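Putative endo-1,4-beta-xylanase (Bacteroides thetaiotaomicron VPI-5482, PDB 5MSX) probably hydrolyses O-glycosidic bonds of plant pectin, as a calcium-binding family 43 glycoside hydrolase of the arabinofuranosidase kind. Local coordinates at residues C[220-225]-C[249-254]; C[254-259]-C[342-347]; C[262-267]-C[288-293]; C[276-281]-C[306-311]. One frame throughout, in Å; residues are numbered along the deposited sequence.

Interactions 1 and 2 are the closest pair, their centres about 5 Å apart; they share G254, and Y251 OH of the first is probably hydrogen-bonded to D344 OD2 of the second, at 2.8 Å. Interaction 4 lies about 10 Å between centres from interaction 1 and about 12 Å from interaction 2, to which F256 ties it. Interactions 3 and 4 reach the same three-stranded sheet, the latter through 276-281, where Y289 O and Y276 N pair at 2.9 Å; the centre of interaction 3 is about 18 Å from that of interaction 1. Two contacts border the probable active site: Y223 is weakly hydrogen-bonded to E200, the predicted proton donor, and L277 touches D36, the predicted proton acceptor.

Interaction 1 (C[220-225]-C[249-254]); sequences DEKYQY and TNYERG
T249 meets the backbone of E221 at the close-fitting end of this contact, its OG1 lying 2.9 Å from E221 O. The hydroxyl is carried there with OG1 anti to the carbonyl carbon (chi1 -70°), and the same oxygen accepts a hydrogen bond from G257 N, so it stands between the 220-225 turn and the loop that follows 249-254. A water fills the space beside it. This molecule accepts from T249 N at 2.9 Å and donates to Y223 O at 2.8 Å and to E221 O at 3.2 Å, so that three backbone groups from both segments are gathered on one solvent molecule.

The outer side is much looser. K222 bends at chi2 and reaches out toward the phenol oxygen, where the two side chains cross obliquely and K222 NZ comes no nearer than 3.9 Å to Y251 OH, which is itself hydrogen-bonded to D344 OD2; both residues are exposed, and Y251 is modelled in two conformations, which makes the lysine's approach doubtful. Inward, the buried carboxylate of E221 turns from the contact and accepts from the backbone N of M342, K343 and D344. The 220-225 segment leads into strand 224-230, which lies between strands 210-217 and 245-247 in a four-stranded antiparallel sheet, a blade of the family 43 five-bladed beta-propeller, and 249-254 continues from the outermost of these, 245-247.

Interaction 2 (C[254-259]-C[342-347]); sequences GIFGPG and MKDPTC
F256 receives C347 squarely on one face of its ring: SG stands 3.6 Å from the ring centroid and only 9° off the normal, a cysteine sulfur-aromatic contact. The CB of C347 is over the same face but displaced toward the rim, 3.6 Å from F256 CE2, and adds a CH-pi contact. The sulfur reaches the middle of the ring because SG is anti to the backbone N (chi1 178°), which lays the CB-SG bond along the face. D344 comes from a different quarter. Its OD2 lies at the ring edge, in plane, 3.8 Å from F256 CE2, with the carboxylate turned 73° against the ring.

The second shell fixes both partners. D344 OD1 is gripped twice from one face of its plane, by T346 OG1 at 2.7 Å and by T346 N at 3.0 Å, Y251 OH is hydrogen-bonded to D344 OD2, and C347 N closes back onto D344 O at 3.0 Å. The phenylalanine backbone is held by E278 OE1, which accepts from F256 N, and by pairing with F279. An alanine here would remove the ring and would probably leave the C347 sulfur without its aromatic seat and a gap between the two loops. The 342-347 segment combines an Asx turn with a type I beta turn from D344 to C347, and this compact turn docks through sulfur and carboxylate on an aromatic ring of the glycoside hydrolase family 43 region.

Interaction 3 (C[262-267]-C[288-293]); sequences CVFHPE and TYVNQL. With EDO (1,2-ethanediol), chain V; EDO (1,2-ethanediol), chain B.
V263 and F264, one after the other along their strand, point their CB atoms to opposite sides and so meet two different residues of 288-293. V263 turns CG1 to L293 CD2, methyl to methyl at 4.3 Å. F264 begins by heading away from the other segment, yet its ring swings back: CG sits between the backbone N and the carbonyl carbon, the crowded position (chi1 73°), and this brings CE1 within 4.3 Å of V290 CG1. That methyl approaches the ring obliquely. The ring also meets those of Y273 and F73, whose planes are inclined to it by roughly 25° and 35°.

Contacts this loose fit the topology, because 261-264 and 287-293 are the outer strands of a three-stranded antiparallel sheet with 272-278 between them; the side chains reach over the middle strand, and no hydrogen bond joins the two segments. Such small antiparallel sheets form the blades of the five-bladed beta-propeller of family 43. V263 further packs on I203 and F205 of strand 203-207, whereas L293 leans on I301 and V304.

Beyond the strand end, one 1,2-ethanediol, probably from the crystallisation liquor, is clasped by the H265 backbone: H265 N donates to its O1 at 3.1 Å, and its O2 donates to H265 O at 3.0 Å. O2 of a second diol donates to Q292 O at 2.7 Å.

Interaction 4 (C[276-281]-C[306-311]); sequences YLEFGR and LTMDGV
Y276 carries L306 over one face of its ring and the carbonyl of T307 at its edge. The leucine CD2 is 4.0 Å from the ring centroid and 28° off the normal, a CH-pi contact shifted toward CE1 and CZ, while Y276 OH lies 3.0 Å from T307 O near the ring plane. Y276 belongs to strand 272-278, the middle strand of a three-stranded blade of the family 43 beta-propeller, and 306-311 is a loop laid against it.

The second flat group is the E278 carboxylate. M308, extended beyond CG, crosses it at about a right angle and rests its methyl CE over one face, 3.6 Å from E278 OE1. G280 N donates to E278 OE2 at 2.8 Å from the opposite face, tilted 48° out of the plane. Outside the two segments OE1 takes a salt bridge from R349 NH1 and a hydrogen bond from F256 N, partners that would probably favour the charged form. A leucine in its place would probably leave R349 without its counter-charge and the amides of F256 and G280 without an acceptor. Beside M308, T307 OG1 accepts from D309 N at 3.0 Å and 164°, closing an ST turn.

Interaction 1 (C[220-225]-C[249-254])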
# COMPACT_ATOMS: atom_id res chain seq x y z
N ASP C 220 -29.61 -10.06 22.91
CA ASP C 220 -30.00 -9.76 24.31
C ASP C 220 -29.43 -10.84 25.22
O ASP C 220 -28.28 -11.24 25.01
CB ASP C 220 -31.53 -9.57 24.43
CG ASP C 220 -32.07 -8.52 23.45
OD1 ASP C 220 -31.51 -7.41 23.40
OD2 ASP C 220 -33.01 -8.82 22.69
N GLU C 221 -30.22 -11.36 26.18
CA GLU C 221 -29.74 -12.38 27.10
C GLU C 221 -29.43 -13.67 26.38
O GLU C 221 -28.65 -14.45 26.90
CB GLU C 221 -30.76 -12.73 28.21
CG GLU C 221 -31.24 -11.56 29.05
CD GLU C 221 -32.56 -10.99 28.57
OE1 GLU C 221 -32.72 -10.76 27.34
OE2 GLU C 221 -33.47 -10.74 29.43
N LYS C 222 -30.03 -13.90 25.20
CA LYS C 222 -29.73 -15.14 24.44
C LYS C 222 -28.49 -15.09 23.54
O LYS C 222 -28.21 -16.05 22.86
CB LYS C 222 -30.93 -15.62 23.63
CG LYS C 222 -32.20 -15.86 24.45
CD LYS C 222 -32.11 -17.10 25.32
CE LYS C 222 -33.25 -17.15 26.34
NZ LYS C 222 -33.26 -18.43 27.10
N TYR C 223 -27.75 -13.99 23.53
CA TYR C 223 -26.49 -13.88 22.78
C TYR C 223 -25.54 -15.05 23.12
O TYR C 223 -25.38 -15.39 24.31
CB TYR C 223 -25.79 -12.58 23.13
CG TYR C 223 -25.59 -11.54 22.05
CD1 TYR C 223 -25.28 -11.91 20.73
CD2 TYR C 223 -25.60 -10.19 22.37
CE1 TYR C 223 -25.02 -10.94 19.76
CE2 TYR C 223 -25.32 -9.21 21.40
CZ TYR C 223 -25.03 -9.61 20.10
OH TYR C 223 -24.75 -8.71 19.12
N GLN C 224 -25.02 -15.72 22.10
CA GLN C 224 -23.98 -16.73 22.22
C GLN C 224 -22.95 -16.53 21.10
O GLN C 224 -23.25 -15.94 20.04
CB GLN C 224 -24.54 -18.12 22.10
CG GLN C 224 -25.64 -18.46 23.09
CD GLN C 224 -26.28 -19.82 22.80
OE1 GLN C 224 -26.86 -20.01 21.77
NE2 GLN C 224 -26.16 -20.74 23.72
N TYR C 225 -21.73 -17.00 21.35
CA TYR C 225 -20.75 -17.17 20.27
C TYR C 225 -20.63 -18.66 19.99
O TYR C 225 -20.52 -19.50 20.90
CB TYR C 225 -19.38 -16.56 20.61
CG TYR C 225 -19.12 -15.18 20.09
CD1 TYR C 225 -18.82 -14.96 18.76
CD2 TYR C 225 -19.18 -14.05 20.94
CE1 TYR C 225 -18.58 -13.68 18.26
CE2 TYR C 225 -18.94 -12.76 20.45
CZ TYR C 225 -18.62 -12.59 19.09
OH TYR C 225 -18.38 -11.33 18.57
N THR C 249 -24.94 -17.72 28.24
CA THR C 249 -25.39 -17.33 29.58
C THR C 249 -24.96 -18.36 30.64
O THR C 249 -25.07 -19.57 30.42
CB THR C 249 -26.92 -17.10 29.61
OG1 THR C 249 -27.21 -15.91 28.88
CG2 THR C 249 -27.47 -16.99 31.09
N ASN C 250 -24.39 -17.86 31.74
CA ASN C 250 -24.06 -18.66 32.92
C ASN C 250 -24.96 -18.15 34.07
O ASN C 250 -24.68 -17.10 34.71
CB ASN C 250 -22.60 -18.53 33.27
CG ASN C 250 -22.18 -19.42 34.44
OD1 ASN C 250 -22.94 -19.60 35.40
ND2 ASN C 250 -20.96 -19.92 34.38
N TYR C 251 -26.05 -18.88 34.30
CA TYR C 251 -27.09 -18.49 35.24
C TYR C 251 -26.52 -18.42 36.66
O TYR C 251 -26.76 -17.46 37.38
CB TYR C 251 -28.27 -19.48 35.18
CG TYR C 251 -29.10 -19.31 33.93
CD1 TYR C 251 -30.06 -18.30 33.85
CD2 TYR C 251 -28.93 -20.13 32.82
CE1 TYR C 251 -30.82 -18.12 32.71
CE2 TYR C 251 -29.70 -19.95 31.67
CZ TYR C 251 -30.63 -18.94 31.64
OH TYR C 251 -31.41 -18.72 30.54
N GLU C 252 -25.76 -19.44 37.04
CA GLU C 252 -25.10 -19.53 38.35
C GLU C 252 -24.22 -18.32 38.69
O GLU C 252 -24.24 -17.85 39.83
CB GLU C 252 -24.23 -20.79 38.42
N ARG C 253 -23.44 -17.84 37.73
CA ARG C 253 -22.60 -16.65 37.93
C ARG C 253 -23.28 -15.34 37.60
O ARG C 253 -22.72 -14.29 37.81
CB ARG C 253 -21.29 -16.77 37.16
CG ARG C 253 -20.39 -17.86 37.73
CD ARG C 253 -19.07 -17.96 37.01
NE ARG C 253 -18.52 -19.30 37.17
CZ ARG C 253 -17.64 -19.90 36.36
NH1 ARG C 253 -17.17 -19.31 35.26
NH2 ARG C 253 -17.23 -21.14 36.64
N GLY C 254 -24.51 -15.38 37.12
CA GLY C 254 -25.23 -14.14 36.80
C GLY C 254 -24.61 -13.38 35.61
O GLY C 254 -24.46 -12.15 35.65
O HOH W 1 -26.81 -16.99 26.10

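Interaction 2 (C[254-259]-C[342-347])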
# COMPACT_ATOMS: atom_id res chain seq x y z
N GLY C 254 -24.51 -15.38 37.12
CA GLY C 254 -25.23 -14.14 36.80
C GLY C 254 -24.61 -13.38 35.61
O GLY C 254 -24.46 -12.15 35.65
N ILE C 255 -24.24 -14.13 34.55
CA ILE C 255 -23.62 -13.54 33.34
C ILE C 255 -24.48 -13.87 32.13
O ILE C 255 -24.54 -15.01 31.71
CB ILE C 255 -22.17 -14.01 33.15
CG1 ILE C 255 -21.32 -13.51 34.34
CG2 ILE C 255 -21.57 -13.51 31.82
CD1 ILE C 255 -20.01 -14.23 34.52
N PHE C 256 -25.17 -12.85 31.62
CA PHE C 256 -26.22 -13.01 30.61
C PHE C 256 -25.80 -12.45 29.24
O PHE C 256 -25.34 -11.30 29.14
CB PHE C 256 -27.49 -12.28 31.07
CG PHE C 256 -28.12 -12.89 32.29
CD1 PHE C 256 -27.74 -12.50 33.56
CD2 PHE C 256 -29.09 -13.88 32.16
CE1 PHE C 256 -28.32 -13.07 34.69
CE2 PHE C 256 -29.67 -14.47 33.28
CZ PHE C 256 -29.30 -14.05 34.55
N GLY C 257 -25.96 -13.26 28.20
CA GLY C 257 -25.86 -12.80 26.82
C GLY C 257 -24.45 -12.32 26.49
O GLY C 257 -24.28 -11.15 26.16
N PRO C 258 -23.44 -13.21 26.63
CA PRO C 258 -22.05 -12.90 26.29
C PRO C 258 -21.81 -12.81 24.79
O PRO C 258 -21.37 -13.78 24.15
CB PRO C 258 -21.26 -14.04 26.93
CG PRO C 258 -22.18 -15.17 26.89
CD PRO C 258 -23.54 -14.57 27.19
N GLY C 259 -22.07 -11.63 24.25
CA GLY C 259 -22.00 -11.40 22.81
C GLY C 259 -20.87 -10.53 22.28
O GLY C 259 -19.79 -10.46 22.83
N MET C 342 -35.47 -8.89 28.77
CA MET C 342 -35.86 -8.71 27.37
C MET C 342 -36.32 -10.03 26.76
O MET C 342 -37.47 -10.15 26.40
CB MET C 342 -34.72 -8.07 26.58
CG MET C 342 -35.18 -7.39 25.30
SD MET C 342 -35.70 -5.68 25.53
CE MET C 342 -34.09 -4.90 25.65
N LYS C 343 -35.44 -11.02 26.69
CA LYS C 343 -35.75 -12.34 26.16
C LYS C 343 -35.69 -13.49 27.18
O LYS C 343 -36.11 -14.61 26.88
CB LYS C 343 -34.78 -12.65 25.03
CG LYS C 343 -34.96 -11.71 23.84
CD LYS C 343 -34.06 -12.16 22.69
CE LYS C 343 -34.50 -11.60 21.35
NZ LYS C 343 -33.52 -11.99 20.29
N ASP C 344 -35.16 -13.22 28.38
CA ASP C 344 -34.97 -14.26 29.40
C ASP C 344 -35.72 -13.81 30.65
O ASP C 344 -35.19 -12.99 31.42
CB ASP C 344 -33.49 -14.43 29.73
CG ASP C 344 -33.21 -15.60 30.65
OD1 ASP C 344 -34.14 -16.12 31.37
OD2 ASP C 344 -32.02 -16.00 30.65
N PRO C 345 -36.93 -14.36 30.87
CA PRO C 345 -37.68 -13.89 32.04
C PRO C 345 -37.02 -14.16 33.40
O PRO C 345 -37.46 -13.58 34.39
CB PRO C 345 -39.06 -14.57 31.91
CG PRO C 345 -39.03 -15.40 30.66
CD PRO C 345 -37.61 -15.47 30.17
N THR C 346 -35.99 -15.01 33.45
CA THR C 346 -35.21 -15.25 34.67
C THR C 346 -34.09 -14.24 34.94
O THR C 346 -33.45 -14.32 35.99
CB THR C 346 -34.60 -16.67 34.73
OG1 THR C 346 -33.47 -16.78 33.85
CG2 THR C 346 -35.63 -17.72 34.38
N CYS C 347 -33.81 -13.33 34.01
CA CYS C 347 -32.76 -12.33 34.20
C CYS C 347 -33.29 -11.11 34.96
O CYS C 347 -33.72 -10.13 34.36
CB CYS C 347 -32.12 -11.90 32.88
SG CYS C 347 -30.86 -10.62 33.13

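Interaction 3 (C[262-267]-C[288-293])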
# COMPACT_ATOMS: atom_id res chain seq x y z
N CYS C 262 -14.35 -9.49 20.93
CA CYS C 262 -13.19 -9.80 20.09
C CYS C 262 -12.35 -10.86 20.77
O CYS C 262 -12.62 -11.25 21.92
CB CYS C 262 -12.34 -8.56 19.84
SG CYS C 262 -11.59 -7.93 21.36
N VAL C 263 -11.34 -11.32 20.03
CA VAL C 263 -10.23 -12.12 20.52
C VAL C 263 -8.92 -11.37 20.29
O VAL C 263 -8.72 -10.73 19.27
CB VAL C 263 -10.19 -13.55 19.89
CG1 VAL C 263 -8.90 -14.31 20.23
CG2 VAL C 263 -11.40 -14.35 20.36
N PHE C 264 -8.03 -11.44 21.28
CA PHE C 264 -6.71 -10.86 21.15
C PHE C 264 -5.67 -11.64 21.97
O PHE C 264 -6.01 -12.38 22.89
CB PHE C 264 -6.72 -9.36 21.54
CG PHE C 264 -6.86 -9.13 23.01
CD1 PHE C 264 -8.10 -9.12 23.61
CD2 PHE C 264 -5.72 -8.97 23.80
CE1 PHE C 264 -8.22 -8.92 24.99
CE2 PHE C 264 -5.82 -8.79 25.18
CZ PHE C 264 -7.07 -8.76 25.77
N HIS C 265 -4.41 -11.44 21.62
CA HIS C 265 -3.29 -11.92 22.38
C HIS C 265 -2.24 -10.82 22.41
O HIS C 265 -1.98 -10.21 21.40
CB HIS C 265 -2.74 -13.23 21.79
CG HIS C 265 -2.07 -13.10 20.46
ND1 HIS C 265 -0.70 -12.93 20.33
CD2 HIS C 265 -2.55 -13.21 19.20
CE1 HIS C 265 -0.38 -12.89 19.05
NE2 HIS C 265 -1.48 -13.07 18.34
N PRO C 266 -1.66 -10.54 23.59
CA PRO C 266 -0.53 -9.60 23.65
C PRO C 266 0.61 -10.05 22.73
O PRO C 266 0.91 -11.23 22.67
CB PRO C 266 -0.09 -9.66 25.12
CG PRO C 266 -1.31 -10.09 25.86
CD PRO C 266 -2.07 -10.99 24.93
N GLU C 267 1.21 -9.10 22.02
CA GLU C 267 2.28 -9.40 21.07
C GLU C 267 3.39 -10.28 21.68
O GLU C 267 3.76 -10.11 22.83
CB GLU C 267 2.86 -8.08 20.50
CG GLU C 267 3.90 -8.21 19.39
CD GLU C 267 3.40 -8.84 18.09
OE1 GLU C 267 2.30 -9.45 18.04
OE2 GLU C 267 4.14 -8.75 17.09
N THR C 288 -18.41 -4.34 29.06
CA THR C 288 -17.51 -5.31 28.41
C THR C 288 -16.63 -5.94 29.45
O THR C 288 -16.18 -5.26 30.39
CB THR C 288 -16.69 -4.69 27.25
OG1 THR C 288 -17.57 -4.39 26.16
CG2 THR C 288 -15.60 -5.66 26.70
N TYR C 289 -16.45 -7.26 29.33
CA TYR C 289 -15.67 -8.07 30.26
C TYR C 289 -14.65 -8.88 29.47
O TYR C 289 -14.85 -9.14 28.28
CB TYR C 289 -16.60 -9.04 31.02
CG TYR C 289 -17.63 -8.28 31.84
CD1 TYR C 289 -18.79 -7.81 31.24
CD2 TYR C 289 -17.40 -7.94 33.16
CE1 TYR C 289 -19.71 -7.08 31.95
CE2 TYR C 289 -18.34 -7.22 33.89
CZ TYR C 289 -19.50 -6.78 33.28
OH TYR C 289 -20.48 -6.06 33.97
N VAL C 290 -13.60 -9.33 30.15
CA VAL C 290 -12.49 -10.10 29.53
C VAL C 290 -12.23 -11.36 30.37
O VAL C 290 -12.18 -11.31 31.62
CB VAL C 290 -11.20 -9.25 29.37
CG1 VAL C 290 -10.06 -10.05 28.72
CG2 VAL C 290 -11.47 -8.03 28.49
N ASN C 291 -12.06 -12.50 29.68
CA ASN C 291 -11.59 -13.75 30.31
C ASN C 291 -10.59 -14.40 29.40
O ASN C 291 -10.53 -14.11 28.19
CB ASN C 291 -12.74 -14.73 30.53
CG ASN C 291 -13.61 -14.35 31.68
OD1 ASN C 291 -13.16 -14.32 32.85
ND2 ASN C 291 -14.84 -14.01 31.37
N GLN C 292 -9.87 -15.36 29.96
CA GLN C 292 -8.94 -16.19 29.17
C GLN C 292 -9.65 -17.08 28.14
O GLN C 292 -10.76 -17.54 28.39
CB GLN C 292 -8.13 -17.12 30.08
CG GLN C 292 -7.20 -16.38 31.03
CD GLN C 292 -6.56 -17.34 32.03
OE1 GLN C 292 -7.24 -18.07 32.74
NE2 GLN C 292 -5.26 -17.32 32.09
N LEU C 293 -8.98 -17.29 27.02
CA LEU C 293 -9.42 -18.19 25.98
C LEU C 293 -8.32 -19.25 25.83
O LEU C 293 -7.14 -18.93 25.64
CB LEU C 293 -9.64 -17.44 24.66
CG LEU C 293 -10.16 -18.36 23.53
CD1 LEU C 293 -11.65 -18.20 23.39
CD2 LEU C 293 -9.50 -18.06 22.23
C1 EDO V . -4.43 -8.72 18.20
O1 EDO V . -4.28 -9.96 18.93
C2 EDO V . -3.37 -7.72 18.60
O2 EDO V . -3.12 -7.75 20.01
C1 EDO B . -11.03 -21.40 28.16
O1 EDO B . -11.66 -20.89 26.97
C2 EDO B . -11.64 -21.06 29.51
O2 EDO B . -11.75 -19.61 29.72

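Interaction 4 (C[276-281]-C[306-311])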
# COMPACT_ATOMS: atom_id res chain seq x y z
N TYR C 276 -16.07 -9.65 25.69
CA TYR C 276 -17.48 -9.76 25.30
C TYR C 276 -18.34 -8.70 25.99
O TYR C 276 -18.05 -8.25 27.08
CB TYR C 276 -18.01 -11.15 25.62
CG TYR C 276 -17.90 -11.52 27.08
CD1 TYR C 276 -16.69 -11.99 27.61
CD2 TYR C 276 -18.98 -11.40 27.95
CE1 TYR C 276 -16.59 -12.33 28.95
CE2 TYR C 276 -18.87 -11.72 29.30
CZ TYR C 276 -17.67 -12.19 29.79
OH TYR C 276 -17.55 -12.53 31.13
N LEU C 277 -19.41 -8.32 25.32
CA LEU C 277 -20.43 -7.50 25.97
C LEU C 277 -21.30 -8.40 26.83
O LEU C 277 -21.35 -9.63 26.60
CB LEU C 277 -21.25 -6.72 24.93
CG LEU C 277 -22.24 -7.51 24.08
CD1 LEU C 277 -23.54 -7.84 24.82
CD2 LEU C 277 -22.56 -6.74 22.79
N GLU C 278 -22.01 -7.78 27.79
CA GLU C 278 -22.90 -8.47 28.70
C GLU C 278 -24.21 -7.67 28.74
O GLU C 278 -24.19 -6.45 28.55
CB GLU C 278 -22.25 -8.64 30.08
CG GLU C 278 -22.87 -9.74 30.98
CD GLU C 278 -24.00 -9.24 31.91
OE1 GLU C 278 -24.65 -10.12 32.57
OE2 GLU C 278 -24.23 -7.99 32.00
N PHE C 279 -25.33 -8.38 28.88
CA PHE C 279 -26.69 -7.79 28.85
C PHE C 279 -26.85 -6.47 29.65
O PHE C 279 -27.52 -5.54 29.21
CB PHE C 279 -27.74 -8.83 29.31
CG PHE C 279 -29.16 -8.31 29.32
CD1 PHE C 279 -29.87 -8.15 28.13
CD2 PHE C 279 -29.77 -7.96 30.52
CE1 PHE C 279 -31.16 -7.68 28.13
CE2 PHE C 279 -31.08 -7.47 30.53
CZ PHE C 279 -31.77 -7.33 29.34
N GLY C 280 -26.21 -6.41 30.81
CA GLY C 280 -26.14 -5.21 31.59
C GLY C 280 -27.49 -4.74 32.09
O GLY C 280 -28.26 -5.54 32.67
N ARG C 281 -27.78 -3.46 31.87
CA ARG C 281 -29.01 -2.87 32.33
C ARG C 281 -30.06 -2.81 31.23
O ARG C 281 -30.95 -1.95 31.28
CB ARG C 281 -28.76 -1.46 32.90
CG ARG C 281 -27.92 -1.42 34.16
CD ARG C 281 -26.42 -1.54 33.87
NE ARG C 281 -25.61 -1.05 34.97
CZ ARG C 281 -24.32 -1.32 35.13
NH1 ARG C 281 -23.64 -2.05 34.24
NH2 ARG C 281 -23.68 -0.85 36.19
N LEU C 306 -16.74 -17.92 32.02
CA LEU C 306 -17.04 -16.51 32.15
C LEU C 306 -17.06 -16.08 33.63
O LEU C 306 -17.62 -16.77 34.47
CB LEU C 306 -18.38 -16.17 31.49
CG LEU C 306 -18.51 -16.59 30.03
CD1 LEU C 306 -19.97 -16.53 29.59
CD2 LEU C 306 -17.64 -15.75 29.11
N THR C 307 -16.44 -14.95 33.92
CA THR C 307 -16.53 -14.29 35.20
C THR C 307 -16.65 -12.80 34.92
O THR C 307 -16.28 -12.33 33.83
CB THR C 307 -15.28 -14.51 36.10
OG1 THR C 307 -14.21 -13.66 35.65
CG2 THR C 307 -14.78 -16.00 36.08
N MET C 308 -17.09 -12.06 35.92
CA MET C 308 -16.94 -10.62 35.91
C MET C 308 -15.75 -10.13 36.75
O MET C 308 -15.77 -8.99 37.21
CB MET C 308 -18.23 -9.97 36.37
CG MET C 308 -19.43 -10.32 35.49
SD MET C 308 -20.86 -9.52 36.21
CE MET C 308 -22.03 -9.43 34.87
N ASP C 309 -14.71 -10.95 36.91
CA ASP C 309 -13.55 -10.60 37.74
C ASP C 309 -12.43 -9.96 36.94
O ASP C 309 -11.64 -9.26 37.52
CB ASP C 309 -13.00 -11.82 38.47
CG ASP C 309 -14.04 -12.46 39.36
OD1 ASP C 309 -14.80 -11.72 40.01
OD2 ASP C 309 -14.11 -13.71 39.43
N GLY C 310 -12.38 -10.18 35.62
CA GLY C 310 -11.31 -9.66 34.81
C GLY C 310 -10.05 -10.53 34.87
O GLY C 310 -10.03 -11.59 35.46
N VAL C 311 -9.02 -10.08 34.22
CA VAL C 311 -7.78 -10.86 34.07
C VAL C 311 -6.58 -10.12 34.66
O VAL C 311 -5.46 -10.56 34.48
CB VAL C 311 -7.52 -11.18 32.58
CG1 VAL C 311 -8.55 -12.17 32.06
CG2 VAL C 311 -7.48 -9.91 31.73